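Long-range contacts in flap endonuclease 1 (Methanocaldococcus jannaschii, PDB 1A76), which cuts 5' flaps and acts as a 5'-3' exonuclease in DNA replication and repair, with magnesium as its cofactor: residues A[140-145]-A[284-289]; A[278-283]-A[310-315]; A[12-17]-A[195-200]. One frame throughout, in Å; residues are numbered along the deposited sequence.

Contact 1: residues A[140-145]-A[284-289]; sequences SLMGIP and EGIIKF
L141, in the last turn of helix 129-142, leans directly on the first turns of helix 283-292. Its CB rests against CG1 of I286 at 3.8 Å. Chi1 of -73° sets CG of L141 anti to the carbonyl carbon, beside the backbone N; beyond it CD1 lies 3.7 Å from the carbonyl O of G285 and reaches CB of F289 at 4.3 Å, a looser apolar touch. G285 has no side chain to obstruct L141: a CB there would come tightly against CD2. The carbonyl O of L141 is approached by CD1 of I286 at 3.6 Å, while the same oxygen is hydrogen-bonded to the backbone N of D282. M142 follows, its side chain crossing that of I286 at about a right angle, with CG of M142 3.9 Å from CD1 of I286. The ethyl arm of I286 is thus shared between L141 and M142, and F62, V301 and V305 also pack against I286. An alanine at I286 would probably open a gap beside L141 and M142 and leave the M142 side chain less firmly held. G143 then takes a positive phi of 76° and its N bonds back to the O of S140 at 3.1 Å, turning the chain away from the partner helix. The contact is therefore apolar packing between two helices in which one presents its C-terminal end, closed by a Schellman motif at G143, to the side of the other, at G285, I286 and F289.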
loop_
_atom_site.group_PDB
_atom_site.type_symbol
_atom_site.label_atom_id
_atom_site.label_comp_id
_atom_site.label_asym_id
_atom_site.label_seq_id
_atom_site.Cartn_x
_atom_site.Cartn_y
_atom_site.Cartn_z
ATOM N N SER A 140 14.702 -2.039 -9.242
ATOM C CA SER A 140 15.192 -2.567 -10.514
ATOM C C SER A 140 16.662 -2.943 -10.365
ATOM O O SER A 140 17.113 -3.974 -10.862
ATOM C CB SER A 140 15.047 -1.516 -11.610
ATOM O OG SER A 140 16.107 -0.586 -11.515
ATOM N N LEU A 141 17.413 -2.087 -9.688
ATOM C CA LEU A 141 18.833 -2.343 -9.470
ATOM C C LEU A 141 18.972 -3.591 -8.613
ATOM O O LEU A 141 19.900 -4.376 -8.786
ATOM C CB LEU A 141 19.487 -1.148 -8.762
ATOM C CG LEU A 141 19.670 0.086 -9.642
ATOM C CD1 LEU A 141 20.299 1.199 -8.821
ATOM C CD2 LEU A 141 20.530 -0.268 -10.859
ATOM N N MET A 142 18.030 -3.774 -7.693
ATOM C CA MET A 142 18.054 -4.921 -6.801
ATOM C C MET A 142 17.558 -6.207 -7.454
ATOM O O MET A 142 17.666 -7.282 -6.866
ATOM C CB MET A 142 17.220 -4.629 -5.553
ATOM C CG MET A 142 17.791 -3.549 -4.653
ATOM S SD MET A 142 16.621 -3.186 -3.338
ATOM C CE MET A 142 16.555 -4.741 -2.478
ATOM N N GLY A 143 17.026 -6.089 -8.666
ATOM C CA GLY A 143 16.521 -7.241 -9.397
ATOM C C GLY A 143 15.188 -7.716 -8.866
ATOM O O GLY A 143 14.761 -8.852 -9.145
ATOM N N ILE A 144 14.546 -6.855 -8.078
ATOM C CA ILE A 144 13.254 -7.159 -7.455
ATOM C C ILE A 144 12.128 -6.618 -8.343
ATOM O O ILE A 144 12.072 -5.423 -8.631
ATOM C CB ILE A 144 13.119 -6.496 -6.059
ATOM C CG1 ILE A 144 14.348 -6.808 -5.184
ATOM C CG2 ILE A 144 11.811 -6.945 -5.406
ATOM C CD1 ILE A 144 14.641 -8.292 -5.004
ATOM N N PRO A 145 11.183 -7.483 -8.727
ATOM C CA PRO A 145 10.071 -7.068 -9.587
ATOM C C PRO A 145 8.997 -6.202 -8.941
ATOM O O PRO A 145 8.664 -6.368 -7.764
ATOM C CB PRO A 145 9.503 -8.394 -10.080
ATOM C CG PRO A 145 9.761 -9.329 -8.935
ATOM C CD PRO A 145 11.080 -8.905 -8.353
ATOM N N GLU A 284 27.154 -2.716 -8.347
ATOM C CA GLU A 284 27.791 -1.417 -8.554
ATOM C C GLU A 284 26.798 -0.261 -8.543
ATOM O O GLU A 284 27.044 0.781 -7.926
ATOM C CB GLU A 284 28.550 -1.418 -9.890
ATOM C CG GLU A 284 29.792 -2.310 -9.925
ATOM C CD GLU A 284 29.442 -3.783 -9.942
ATOM O OE1 GLU A 284 28.502 -4.151 -10.680
ATOM O OE2 GLU A 284 30.092 -4.566 -9.216
ATOM N N GLY A 285 25.688 -0.444 -9.252
ATOM C CA GLY A 285 24.667 0.585 -9.319
ATOM C C GLY A 285 24.034 0.842 -7.969
ATOM O O GLY A 285 23.698 1.980 -7.650
ATOM N N ILE A 286 23.857 -0.212 -7.177
ATOM C CA ILE A 286 23.270 -0.060 -5.853
ATOM C C ILE A 286 24.208 0.745 -4.959
ATOM O O ILE A 286 23.771 1.650 -4.235
ATOM C CB ILE A 286 22.966 -1.448 -5.206
ATOM C CG1 ILE A 286 21.781 -2.100 -5.941
ATOM C CG2 ILE A 286 22.658 -1.278 -3.736
ATOM C CD1 ILE A 286 21.602 -3.574 -5.679
ATOM N N ILE A 287 25.499 0.430 -5.022
ATOM C CA ILE A 287 26.499 1.150 -4.227
ATOM C C ILE A 287 26.511 2.639 -4.585
ATOM O O ILE A 287 26.526 3.511 -3.708
ATOM C CB ILE A 287 27.921 0.576 -4.466
ATOM C CG1 ILE A 287 27.989 -0.847 -3.910
ATOM C CG2 ILE A 287 28.977 1.485 -3.834
ATOM C CD1 ILE A 287 29.371 -1.298 -3.464
ATOM N N LYS A 288 26.499 2.927 -5.877
ATOM C CA LYS A 288 26.513 4.297 -6.337
ATOM C C LYS A 288 25.272 5.041 -5.893
ATOM O O LYS A 288 25.350 6.167 -5.410
ATOM C CB LYS A 288 26.615 4.342 -7.858
ATOM C CG LYS A 288 26.653 5.744 -8.425
ATOM C CD LYS A 288 26.317 5.768 -9.911
ATOM C CE LYS A 288 26.310 7.200 -10.437
ATOM N NZ LYS A 288 26.384 7.240 -11.927
ATOM N N PHE A 289 24.116 4.416 -6.061
ATOM C CA PHE A 289 22.875 5.071 -5.679
ATOM C C PHE A 289 22.783 5.263 -4.167
ATOM O O PHE A 289 22.581 6.387 -3.677
ATOM C CB PHE A 289 21.668 4.261 -6.188
ATOM C CG PHE A 289 20.349 4.869 -5.822
ATOM C CD1 PHE A 289 19.909 6.030 -6.453
ATOM C CD2 PHE A 289 19.568 4.313 -4.815
ATOM C CE1 PHE A 289 18.705 6.633 -6.083
ATOM C CE2 PHE A 289 18.362 4.904 -4.434
ATOM C CZ PHE A 289 17.930 6.072 -5.073
#

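Contact 2: residues A[278-283]-A[310-315]; sequences LKLPDK and NLIANK
The extended loop that leads into helix 283-292 lays L278, L280 and P281 against I312, in the last turns of helix 298-315. L278 comes first: its CB lies 4.0 Å from CG2 of I312, and its CD1 meets the aliphatic part of K315 at CD, 3.6 Å away, the two side chains crossing obliquely. The amino end of K315 is engaged separately, NZ being hydrogen-bonded to the carbonyl O of L69. K279 directs its CB away from the helix and contributes its backbone. Its O faces both branches of I312, at 3.3 Å from CD1 and 3.5 Å from CG2, a polar atom set against methyls. Chi1 of -65° sets CG1 of I312 beside the backbone N and CG2 anti to it, and K279 O meets both CG2 and CD1 at the end of the other branch. L280 grips the helix from the next position: CD2 is 4.0 Å from CG2 of I312 and 4.1 Å from CB of A313. P281 and I312 meet tip to tip, CD of the ring at 4.1 Å from CD1. Beyond the packing, K283 forms a salt bridge with D306 of the same long helix. The loop ends in an N-cap: D282, at the centre of an inverse gamma turn, sends OD1 to the backbone N of G285, the side-chain cap that opens an alpha-helix.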
loop_
_atom_site.group_PDB
_atom_site.type_symbol
_atom_site.label_atom_id
_atom_site.label_comp_id
_atom_site.label_asym_id
_atom_site.label_seq_id
_atom_site.Cartn_x
_atom_site.Cartn_y
_atom_site.Cartn_z
ATOM N N LEU A 278 12.803 -12.967 -10.312
ATOM C CA LEU A 278 13.844 -12.158 -9.696
ATOM C C LEU A 278 15.056 -12.170 -10.625
ATOM O O LEU A 278 15.283 -13.141 -11.346
ATOM C CB LEU A 278 14.242 -12.738 -8.336
ATOM C CG LEU A 278 13.087 -13.133 -7.409
ATOM C CD1 LEU A 278 13.642 -13.759 -6.154
ATOM C CD2 LEU A 278 12.246 -11.903 -7.069
ATOM N N LYS A 279 15.832 -11.096 -10.602
ATOM C CA LYS A 279 17.022 -10.984 -11.435
ATOM C C LYS A 279 18.216 -10.697 -10.534
ATOM O O LYS A 279 18.045 -10.203 -9.423
ATOM C CB LYS A 279 16.862 -9.834 -12.436
ATOM C CG LYS A 279 15.548 -9.839 -13.187
ATOM C CD LYS A 279 15.547 -8.804 -14.310
ATOM C CE LYS A 279 15.381 -9.461 -15.681
ATOM N NZ LYS A 279 13.949 -9.684 -16.070
ATOM N N LEU A 280 19.425 -10.984 -11.008
ATOM C CA LEU A 280 20.601 -10.724 -10.189
ATOM C C LEU A 280 20.766 -9.219 -9.976
ATOM O O LEU A 280 20.525 -8.427 -10.886
ATOM C CB LEU A 280 21.844 -11.320 -10.853
ATOM C CG LEU A 280 21.767 -12.847 -10.845
ATOM C CD1 LEU A 280 22.860 -13.430 -11.742
ATOM C CD2 LEU A 280 21.897 -13.352 -9.424
ATOM N N PRO A 281 21.172 -8.806 -8.765
ATOM C CA PRO A 281 21.355 -7.378 -8.464
ATOM C C PRO A 281 22.597 -6.725 -9.081
ATOM O O PRO A 281 23.660 -7.351 -9.176
ATOM C CB PRO A 281 21.413 -7.335 -6.941
ATOM C CG PRO A 281 21.906 -8.694 -6.540
ATOM C CD PRO A 281 21.474 -9.666 -7.603
ATOM N N ASP A 282 22.445 -5.466 -9.494
ATOM C CA ASP A 282 23.544 -4.702 -10.067
ATOM C C ASP A 282 24.244 -4.101 -8.850
ATOM O O ASP A 282 23.894 -3.009 -8.394
ATOM C CB ASP A 282 22.997 -3.597 -10.994
ATOM C CG ASP A 282 24.070 -2.611 -11.448
ATOM O OD1 ASP A 282 25.258 -2.774 -11.073
ATOM O OD2 ASP A 282 23.719 -1.655 -12.184
ATOM N N LYS A 283 25.211 -4.849 -8.317
ATOM C CA LYS A 283 25.959 -4.450 -7.135
ATOM C C LYS A 283 26.549 -3.047 -7.212
ATOM O O LYS A 283 26.453 -2.287 -6.257
ATOM C CB LYS A 283 27.079 -5.453 -6.850
ATOM C CG LYS A 283 26.595 -6.866 -6.495
ATOM C CD LYS A 283 27.754 -7.746 -6.037
ATOM C CE LYS A 283 27.250 -8.986 -5.296
ATOM N NZ LYS A 283 28.345 -9.969 -5.022
ATOM N N ASN A 310 23.595 -13.537 -3.725
ATOM C CA ASN A 310 23.617 -14.972 -3.455
ATOM C C ASN A 310 22.229 -15.548 -3.205
ATOM O O ASN A 310 21.948 -16.672 -3.596
ATOM C CB ASN A 310 24.549 -15.263 -2.274
ATOM C CG ASN A 310 26.017 -15.127 -2.655
ATOM O OD1 ASN A 310 26.382 -15.293 -3.824
ATOM N ND2 ASN A 310 26.865 -14.827 -1.672
ATOM N N LEU A 311 21.358 -14.782 -2.559
ATOM C CA LEU A 311 19.992 -15.245 -2.301
ATOM C C LEU A 311 19.275 -15.454 -3.629
ATOM O O LEU A 311 18.676 -16.498 -3.873
ATOM C CB LEU A 311 19.222 -14.216 -1.457
ATOM C CG LEU A 311 19.575 -14.154 0.035
ATOM C CD1 LEU A 311 19.102 -12.834 0.615
ATOM C CD2 LEU A 311 18.929 -15.320 0.778
ATOM N N ILE A 312 19.337 -14.456 -4.499
ATOM C CA ILE A 312 18.685 -14.572 -5.791
ATOM C C ILE A 312 19.376 -15.647 -6.620
ATOM O O ILE A 312 18.720 -16.443 -7.280
ATOM C CB ILE A 312 18.676 -13.206 -6.517
ATOM C CG1 ILE A 312 17.809 -12.228 -5.708
ATOM C CG2 ILE A 312 18.160 -13.361 -7.945
ATOM C CD1 ILE A 312 17.745 -10.805 -6.242
ATOM N N ALA A 313 20.703 -15.689 -6.567
ATOM C CA ALA A 313 21.456 -16.695 -7.314
ATOM C C ALA A 313 21.001 -18.087 -6.882
ATOM O O ALA A 313 20.749 -18.961 -7.712
ATOM C CB ALA A 313 22.950 -16.536 -7.058
ATOM N N ASN A 314 20.898 -18.280 -5.571
ATOM C CA ASN A 314 20.479 -19.557 -5.017
ATOM C C ASN A 314 18.986 -19.789 -5.204
ATOM O O ASN A 314 18.561 -20.902 -5.514
ATOM C CB ASN A 314 20.857 -19.627 -3.537
ATOM C CG ASN A 314 22.342 -19.898 -3.330
ATOM O OD1 ASN A 314 22.777 -20.245 -2.232
ATOM N ND2 ASN A 314 23.127 -19.744 -4.394
ATOM N N LYS A 315 18.186 -18.744 -5.013
ATOM C CA LYS A 315 16.745 -18.855 -5.195
ATOM C C LYS A 315 16.553 -19.304 -6.633
ATOM O O LYS A 315 15.893 -20.303 -6.906
ATOM C CB LYS A 315 16.066 -17.496 -4.983
ATOM C CG LYS A 315 14.816 -17.544 -4.117
ATOM C CD LYS A 315 14.476 -16.172 -3.551
ATOM C CE LYS A 315 14.222 -16.226 -2.046
ATOM N NZ LYS A 315 15.459 -15.966 -1.242
#

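Contact 3: residues A[12-17]-A[195-200]; sequences NIISFE and PELIEL
N12 and L197 face each other as an antiparallel hydrogen-bonded pair, and both backbone bonds are made. N12 N gives its hydrogen to L197 O at 3.0 Å, and L197 N gives its own to N12 O at 2.8 Å; both are nearly straight, at 167°. N12 O takes a second, weaker approach from the CA of E196, a CA-H...O contact. One step on, I13 and E196 form the non-hydrogen-bonded pair, their CA atoms 4.4 Å apart. The ladder then runs past the strand proper: I14 N donates to P195 O at 3.0 Å, with the donor standing 44° above the carbonyl plane, and the CA of I13 adds a bent CA-H...O contact to that oxygen. Strand 12-13 is an outermost strand of the mixed central sheet of the nuclease, paired antiparallel with 196-199, so that a piece of the N-domain is stitched to the I-domain. I13 and E196 share one face of the sheet, N12 and L197 the other. OE2 of E196 is gripped by three partners: salt bridges with K11 and R186 and a hydrogen bond with the hydroxyl of Y174. The E196 side chain lies about 10 Å from that of D173, predicted to bind magnesium. At the other end the P195 ring packs across I14, the two side chains at about a right angle, with CG2 of I14 3.7 Å from CB of the proline. CG1 of I14 is anti to the backbone N (chi1 -171°), and this sets CG2 between N and the carbonyl carbon. The proline ring also lies against I14 O, which is 3.2 Å from CB of P195. Farther along, S15 OG accepts the backbone N-H of D18, and the F16 ring stacks on H67.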
loop_
_atom_site.group_PDB
_atom_site.type_symbol
_atom_site.label_atom_id
_atom_site.label_comp_id
_atom_site.label_asym_id
_atom_site.label_seq_id
_atom_site.Cartn_x
_atom_site.Cartn_y
_atom_site.Cartn_z
ATOM N N ASN A 12 -4.658 -13.442 13.519
ATOM C CA ASN A 12 -3.733 -14.214 14.331
ATOM C C ASN A 12 -2.282 -13.827 14.110
ATOM O O ASN A 12 -1.863 -13.497 12.998
ATOM C CB ASN A 12 -3.906 -15.710 14.048
ATOM C CG ASN A 12 -5.311 -16.210 14.371
ATOM O OD1 ASN A 12 -5.646 -16.443 15.533
ATOM N ND2 ASN A 12 -6.136 -16.373 13.342
ATOM N N ILE A 13 -1.518 -13.878 15.184
ATOM C CA ILE A 13 -0.094 -13.580 15.119
ATOM C C ILE A 13 0.519 -14.768 14.383
ATOM O O ILE A 13 0.114 -15.915 14.595
ATOM C CB ILE A 13 0.538 -13.467 16.550
ATOM C CG1 ILE A 13 0.278 -12.074 17.142
ATOM C CG2 ILE A 13 2.049 -13.754 16.487
ATOM C CD1 ILE A 13 0.422 -11.998 18.699
ATOM N N ILE A 14 1.455 -14.496 13.486
ATOM C CA ILE A 14 2.130 -15.562 12.761
ATOM C C ILE A 14 3.635 -15.333 12.888
ATOM O O ILE A 14 4.098 -14.196 12.845
ATOM C CB ILE A 14 1.715 -15.599 11.249
ATOM C CG1 ILE A 14 2.284 -16.860 10.590
ATOM C CG2 ILE A 14 2.200 -14.336 10.521
ATOM C CD1 ILE A 14 1.667 -17.214 9.237
ATOM N N SER A 15 4.412 -16.399 13.065
ATOM C CA SER A 15 5.852 -16.204 13.177
ATOM C C SER A 15 6.482 -15.996 11.795
ATOM O O SER A 15 5.893 -16.351 10.776
ATOM C CB SER A 15 6.502 -17.404 13.853
ATOM O OG SER A 15 6.338 -18.561 13.051
ATOM N N PHE A 16 7.671 -15.405 11.765
ATOM C CA PHE A 16 8.375 -15.192 10.505
ATOM C C PHE A 16 8.674 -16.553 9.879
ATOM O O PHE A 16 8.706 -16.701 8.657
ATOM C CB PHE A 16 9.684 -14.434 10.762
ATOM C CG PHE A 16 10.150 -13.595 9.608
ATOM C CD1 PHE A 16 9.243 -12.988 8.751
ATOM C CD2 PHE A 16 11.510 -13.409 9.384
ATOM C CE1 PHE A 16 9.684 -12.205 7.687
ATOM C CE2 PHE A 16 11.966 -12.631 8.325
ATOM C CZ PHE A 16 11.052 -12.028 7.473
ATOM N N GLU A 17 8.875 -17.558 10.724
ATOM C CA GLU A 17 9.176 -18.901 10.242
ATOM C C GLU A 17 8.039 -19.515 9.430
ATOM O O GLU A 17 8.270 -20.114 8.382
ATOM C CB GLU A 17 9.502 -19.829 11.418
ATOM C CG GLU A 17 9.789 -21.272 11.011
ATOM C CD GLU A 17 8.659 -22.223 11.364
ATOM O OE1 GLU A 17 8.541 -22.598 12.553
ATOM O OE2 GLU A 17 7.888 -22.600 10.451
ATOM N N PRO A 195 4.238 -10.292 13.293
ATOM C CA PRO A 195 3.510 -10.336 12.024
ATOM C C PRO A 195 2.096 -10.774 12.358
ATOM O O PRO A 195 1.897 -11.570 13.276
ATOM C CB PRO A 195 4.250 -11.394 11.214
ATOM C CG PRO A 195 5.606 -11.438 11.803
ATOM C CD PRO A 195 5.459 -11.111 13.264
ATOM N N GLU A 196 1.122 -10.245 11.630
ATOM C CA GLU A 196 -0.273 -10.582 11.860
ATOM C C GLU A 196 -0.972 -10.986 10.561
ATOM O O GLU A 196 -0.960 -10.246 9.566
ATOM C CB GLU A 196 -1.000 -9.393 12.486
ATOM C CG GLU A 196 -2.528 -9.443 12.350
ATOM C CD GLU A 196 -3.209 -8.278 13.054
ATOM O OE1 GLU A 196 -3.056 -8.166 14.282
ATOM O OE2 GLU A 196 -3.887 -7.471 12.382
ATOM N N LEU A 197 -1.583 -12.161 10.583
ATOM C CA LEU A 197 -2.284 -12.655 9.414
ATOM C C LEU A 197 -3.795 -12.535 9.577
ATOM O O LEU A 197 -4.355 -12.869 10.631
ATOM C CB LEU A 197 -1.911 -14.122 9.158
ATOM C CG LEU A 197 -2.707 -14.838 8.061
ATOM C CD1 LEU A 197 -2.260 -14.342 6.701
ATOM C CD2 LEU A 197 -2.518 -16.337 8.183
ATOM N N ILE A 198 -4.440 -12.041 8.525
ATOM C CA ILE A 198 -5.893 -11.908 8.492
ATOM C C ILE A 198 -6.354 -12.715 7.283
ATOM O O ILE A 198 -5.944 -12.441 6.152
ATOM C CB ILE A 198 -6.368 -10.435 8.305
ATOM C CG1 ILE A 198 -5.876 -9.552 9.456
ATOM C CG2 ILE A 198 -7.906 -10.391 8.274
ATOM C CD1 ILE A 198 -4.719 -8.644 9.097
ATOM N N GLU A 199 -7.174 -13.735 7.525
ATOM C CA GLU A 199 -7.710 -14.560 6.443
ATOM C C GLU A 199 -9.152 -14.144 6.219
ATOM O O GLU A 199 -9.979 -14.301 7.112
ATOM C CB GLU A 199 -7.668 -16.055 6.805
ATOM C CG GLU A 199 -7.635 -16.967 5.581
ATOM C CD GLU A 199 -8.099 -18.391 5.864
ATOM O OE1 GLU A 199 -7.915 -18.863 7.006
ATOM O OE2 GLU A 199 -8.644 -19.038 4.938
ATOM N N LEU A 200 -9.446 -13.625 5.032
ATOM C CA LEU A 200 -10.796 -13.155 4.691
ATOM C C LEU A 200 -11.890 -14.199 4.952
ATOM O O LEU A 200 -12.933 -13.882 5.524
ATOM C CB LEU A 200 -10.844 -12.699 3.229
ATOM C CG LEU A 200 -12.140 -12.053 2.688
ATOM C CD1 LEU A 200 -12.470 -10.756 3.450
ATOM C CD2 LEU A 200 -11.981 -11.753 1.194
#

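In the fold
From the N terminus, residues 12-17 wait until 195-200 to close contact 3, which brings the edge of the central sheet together across the N- and I-domains. Before that loop closes, 140-145 has already opened contact 1, completed only at 284-289, so contacts 3 and 1 cross. Contact 2 starts at 278-283, after contact 3 has closed, and ends at 310-315, crossing contact 1 in turn. Contacts 1 and 2 touch, with G143 O 2.9 Å from K279 N, a probable hydrogen bond, and the loop before helix 283-292 lies between the end of helix 129-142 and the last turns of helix 298-315. Contact 3 stands apart, its centre about 30 Å from that of contact 1.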